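Cellulase (glycosyl hydrolase family 5) (Bacteroides ovatus, PDB 3ZMR) cleaves internal beta-1,4-glucosidic linkages in the xyloglucan backbone with retention of configuration, releasing xyloglucan oligosaccharides. Local coordinates at residues A[145-150]-A[191-196]. Residues are numbered along the deposited sequence; the frame is centred on the assembly and turned at random.
Sequences GDETCW and SAWMDK. With BGC (beta-D-glucopyranose), chain C; BGC (beta-D-glucopyranose), chain B; EDO (1,2-ethanediol), chain K.
Glu147 and Lys196 form the one salt bridge between loop 145-150 and the first turns of helix 191-206. Lys196 NZ donates to Glu147 OE1 at 2.8 Å, arriving on the syn side and 16° out of the carboxylate plane. The two side chains cross at about a right angle, and Lys196 CE also lies against the carboxylate, 3.4 Å from Glu147 OE2. A bend in the lysine at chi3 (79°) directs CE toward the acid. Glu147 OE2 accepts from Thr154 and from a water at 2.7 Å; that water also makes a weak bond with Lys196 NZ. Asp146 OD2 stays 4.0 Å from Lys196 NZ, beyond a salt bridge.

Trp193 supplies the remaining packing. Its CG is anti to the backbone N (chi1 180°), and the six-membered end of the indole reaches the loop. Glu147 OE1 meets the C-H edge near the ring plane, 3.6 Å from Trp193 CZ3, while Asp146 CB approaches obliquely. The indole is fixed from elsewhere by NE1 bonding to Ala176 O and by an edge-to-face contact with His179.

Within the loop, Asp146 OD1 accepts from Thr148 N at 2.9 Å, from above the carboxylate plane, closing an Asx turn; Thr148 OG1 donates to the same oxygen, which receives it on its syn lone pair. A type I turn spans Asp146 to Cys149. Cys149 and Trp150 belong to the glycan pocket: glucose C3 (BGC, chain C) lies 3.8 Å above the Trp150 ring plane, offset toward the rim.

Two carboxylates close to one ammonium should keep Lys196 protonated, while the lysine probably offsets repulsion between Glu147 and Asp146. The contact thus ties a sugar-stacking loop of the (beta/alpha)8 barrel to a surrounding helix, through charge and a carboxylate oxygen at the indole edge.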
loop_
_atom_site.group_PDB
_atom_site.type_symbol
_atom_site.label_atom_id
_atom_site.label_comp_id
_atom_site.label_asym_id
_atom_site.label_seq_id
_atom_site.Cartn_x
_atom_site.Cartn_y
_atom_site.Cartn_z
ATOM N N GLY A 145 16.005 -18.390 9.171
ATOM C CA GLY A 145 16.876 -17.808 8.150
ATOM C C GLY A 145 17.268 -16.371 8.403
ATOM O O GLY A 145 16.973 -15.816 9.461
ATOM N N ASP A 146 17.911 -15.778 7.409
ATOM C CA ASP A 146 18.338 -14.376 7.430
ATOM C C ASP A 146 18.311 -13.890 5.970
ATOM O O ASP A 146 17.756 -14.578 5.099
ATOM C CB ASP A 146 19.712 -14.206 8.146
ATOM C CG ASP A 146 20.913 -14.769 7.378
ATOM O OD1 ASP A 146 20.799 -15.138 6.201
ATOM O OD2 ASP A 146 22.026 -14.768 7.960
ATOM N N GLU A 147 18.907 -12.730 5.698
ATOM C CA GLU A 147 18.808 -12.094 4.380
ATOM C C GLU A 147 19.480 -12.851 3.259
ATOM O O GLU A 147 19.341 -12.481 2.099
ATOM C CB GLU A 147 19.286 -10.640 4.441
ATOM C CG GLU A 147 20.787 -10.394 4.435
ATOM C CD GLU A 147 21.527 -10.691 5.719
ATOM O OE1 GLU A 147 20.923 -11.159 6.713
ATOM O OE2 GLU A 147 22.759 -10.441 5.712
ATOM N N THR A 148 20.287 -13.854 3.613
ATOM C CA THR A 148 21.027 -14.663 2.637
ATOM C C THR A 148 20.338 -15.983 2.328
ATOM O O THR A 148 20.839 -16.758 1.486
ATOM C CB THR A 148 22.471 -14.957 3.086
ATOM O OG1 THR A 148 22.474 -15.875 4.196
ATOM C CG2 THR A 148 23.197 -13.660 3.433
ATOM N N CYS A 149 19.194 -16.264 2.957
ATOM C CA CYS A 149 18.665 -17.640 2.916
ATOM C C CYS A 149 17.984 -18.026 1.603
ATOM O O CYS A 149 17.659 -19.201 1.381
ATOM C CB CYS A 149 17.778 -17.975 4.114
ATOM S SG CYS A 149 16.136 -17.278 4.154
ATOM N N TRP A 150 17.735 -17.034 0.749
ATOM C CA TRP A 150 17.241 -17.299 -0.622
ATOM C C TRP A 150 18.311 -17.060 -1.680
ATOM O O TRP A 150 17.995 -16.935 -2.856
ATOM C CB TRP A 150 15.977 -16.492 -0.904
ATOM C CG TRP A 150 14.755 -16.930 -0.128
ATOM C CD1 TRP A 150 14.622 -18.039 0.702
ATOM C CD2 TRP A 150 13.469 -16.286 -0.125
ATOM N NE1 TRP A 150 13.348 -18.102 1.216
ATOM C CE2 TRP A 150 12.620 -17.035 0.728
ATOM C CE3 TRP A 150 12.958 -15.127 -0.747
ATOM C CZ2 TRP A 150 11.318 -16.663 0.967
ATOM C CZ3 TRP A 150 11.650 -14.768 -0.490
ATOM C CH2 TRP A 150 10.854 -15.523 0.341
ATOM N N SER A 191 17.521 -6.463 18.277
ATOM C CA SER A 191 18.206 -5.224 17.903
ATOM C C SER A 191 19.256 -5.491 16.827
ATOM O O SER A 191 19.479 -4.651 15.931
ATOM C CB SER A 191 18.853 -4.540 19.117
ATOM O OG SER A 191 19.840 -5.363 19.709
ATOM N N ALA A 192 19.904 -6.659 16.896
ATOM C CA ALA A 192 20.949 -6.998 15.931
ATOM C C ALA A 192 20.407 -7.113 14.493
ATOM O O ALA A 192 21.089 -6.772 13.521
ATOM C CB ALA A 192 21.574 -8.309 16.330
ATOM N N TRP A 193 19.166 -7.564 14.367
ATOM C CA TRP A 193 18.518 -7.622 13.050
ATOM C C TRP A 193 18.169 -6.219 12.563
ATOM O O TRP A 193 18.432 -5.831 11.417
ATOM C CB TRP A 193 17.249 -8.448 13.122
ATOM C CG TRP A 193 16.537 -8.536 11.817
ATOM C CD1 TRP A 193 15.303 -8.034 11.530
ATOM C CD2 TRP A 193 17.002 -9.153 10.591
ATOM N NE1 TRP A 193 14.975 -8.290 10.216
ATOM C CE2 TRP A 193 15.977 -8.994 9.623
ATOM C CE3 TRP A 193 18.161 -9.852 10.226
ATOM C CZ2 TRP A 193 16.086 -9.497 8.333
ATOM C CZ3 TRP A 193 18.267 -10.360 8.952
ATOM C CH2 TRP A 193 17.249 -10.179 8.017
ATOM N N MET A 194 17.589 -5.418 13.451
ATOM C CA MET A 194 17.265 -4.021 13.117
ATOM C C MET A 194 18.527 -3.283 12.683
ATOM O O MET A 194 18.505 -2.450 11.761
ATOM C CB MET A 194 16.642 -3.303 14.315
ATOM C CG MET A 194 15.306 -3.863 14.745
ATOM S SD MET A 194 14.071 -3.826 13.435
ATOM C CE MET A 194 14.023 -2.098 12.998
ATOM N N ASP A 195 19.650 -3.581 13.333
ATOM C CA ASP A 195 20.907 -2.949 12.961
ATOM C C ASP A 195 21.282 -3.264 11.504
ATOM O O ASP A 195 21.826 -2.432 10.794
ATOM C CB ASP A 195 22.078 -3.428 13.835
ATOM C CG ASP A 195 21.994 -2.994 15.305
ATOM O OD1 ASP A 195 21.210 -2.089 15.655
ATOM O OD2 ASP A 195 22.780 -3.566 16.108
ATOM N N LYS A 196 21.080 -4.518 11.091
ATOM C CA LYS A 196 21.427 -4.944 9.716
ATOM C C LYS A 196 20.539 -4.231 8.687
ATOM O O LYS A 196 20.987 -3.742 7.671
ATOM C CB LYS A 196 21.283 -6.473 9.566
ATOM C CG LYS A 196 22.389 -7.264 10.251
ATOM C CD LYS A 196 22.092 -8.748 10.275
ATOM C CE LYS A 196 22.380 -9.419 8.945
ATOM N NZ LYS A 196 22.294 -10.909 9.127
HETATM C C2 BGC C . 10.937 -19.196 -2.816
HETATM C C3 BGC C . 12.070 -19.781 -1.976
HETATM C C4 BGC C . 13.385 -19.742 -2.773
HETATM C C5 BGC C . 13.607 -18.360 -3.388
HETATM C C6 BGC C . 14.834 -18.291 -4.264
HETATM C C1 BGC C . 11.315 -17.844 -3.395
HETATM O O2 BGC C . 9.748 -19.094 -2.037
HETATM O O3 BGC C . 11.676 -21.104 -1.546
HETATM O O4 BGC C . 14.546 -19.992 -1.952
HETATM O O5 BGC C . 12.492 -17.969 -4.177
HETATM O O6 BGC C . 14.693 -19.203 -5.366
HETATM C C2 BGC B . 16.244 -21.478 -1.259
HETATM C C3 BGC B . 16.580 -22.870 -0.744
HETATM C C4 BGC B . 15.670 -23.167 0.451
HETATM C C5 BGC B . 14.183 -22.912 0.164
HETATM C C6 BGC B . 13.265 -23.129 1.367
HETATM C C1 BGC B . 14.738 -21.329 -1.505
HETATM O O2 BGC B . 16.993 -21.252 -2.454
HETATM O O3 BGC B . 17.965 -22.997 -0.367
HETATM O O4 BGC B . 15.870 -24.525 0.774
HETATM O O5 BGC B . 14.003 -21.562 -0.301
HETATM O O6 BGC B . 11.916 -22.932 0.937
HETATM C C1 EDO K . 19.135 -15.546 -5.721
HETATM O O1 EDO K . 18.029 -16.418 -5.508
HETATM C C2 EDO K . 20.362 -16.240 -6.286
HETATM O O2 EDO K . 19.995 -17.154 -7.318
HETATM O O HOH W 1 24.410 -12.315 6.760
#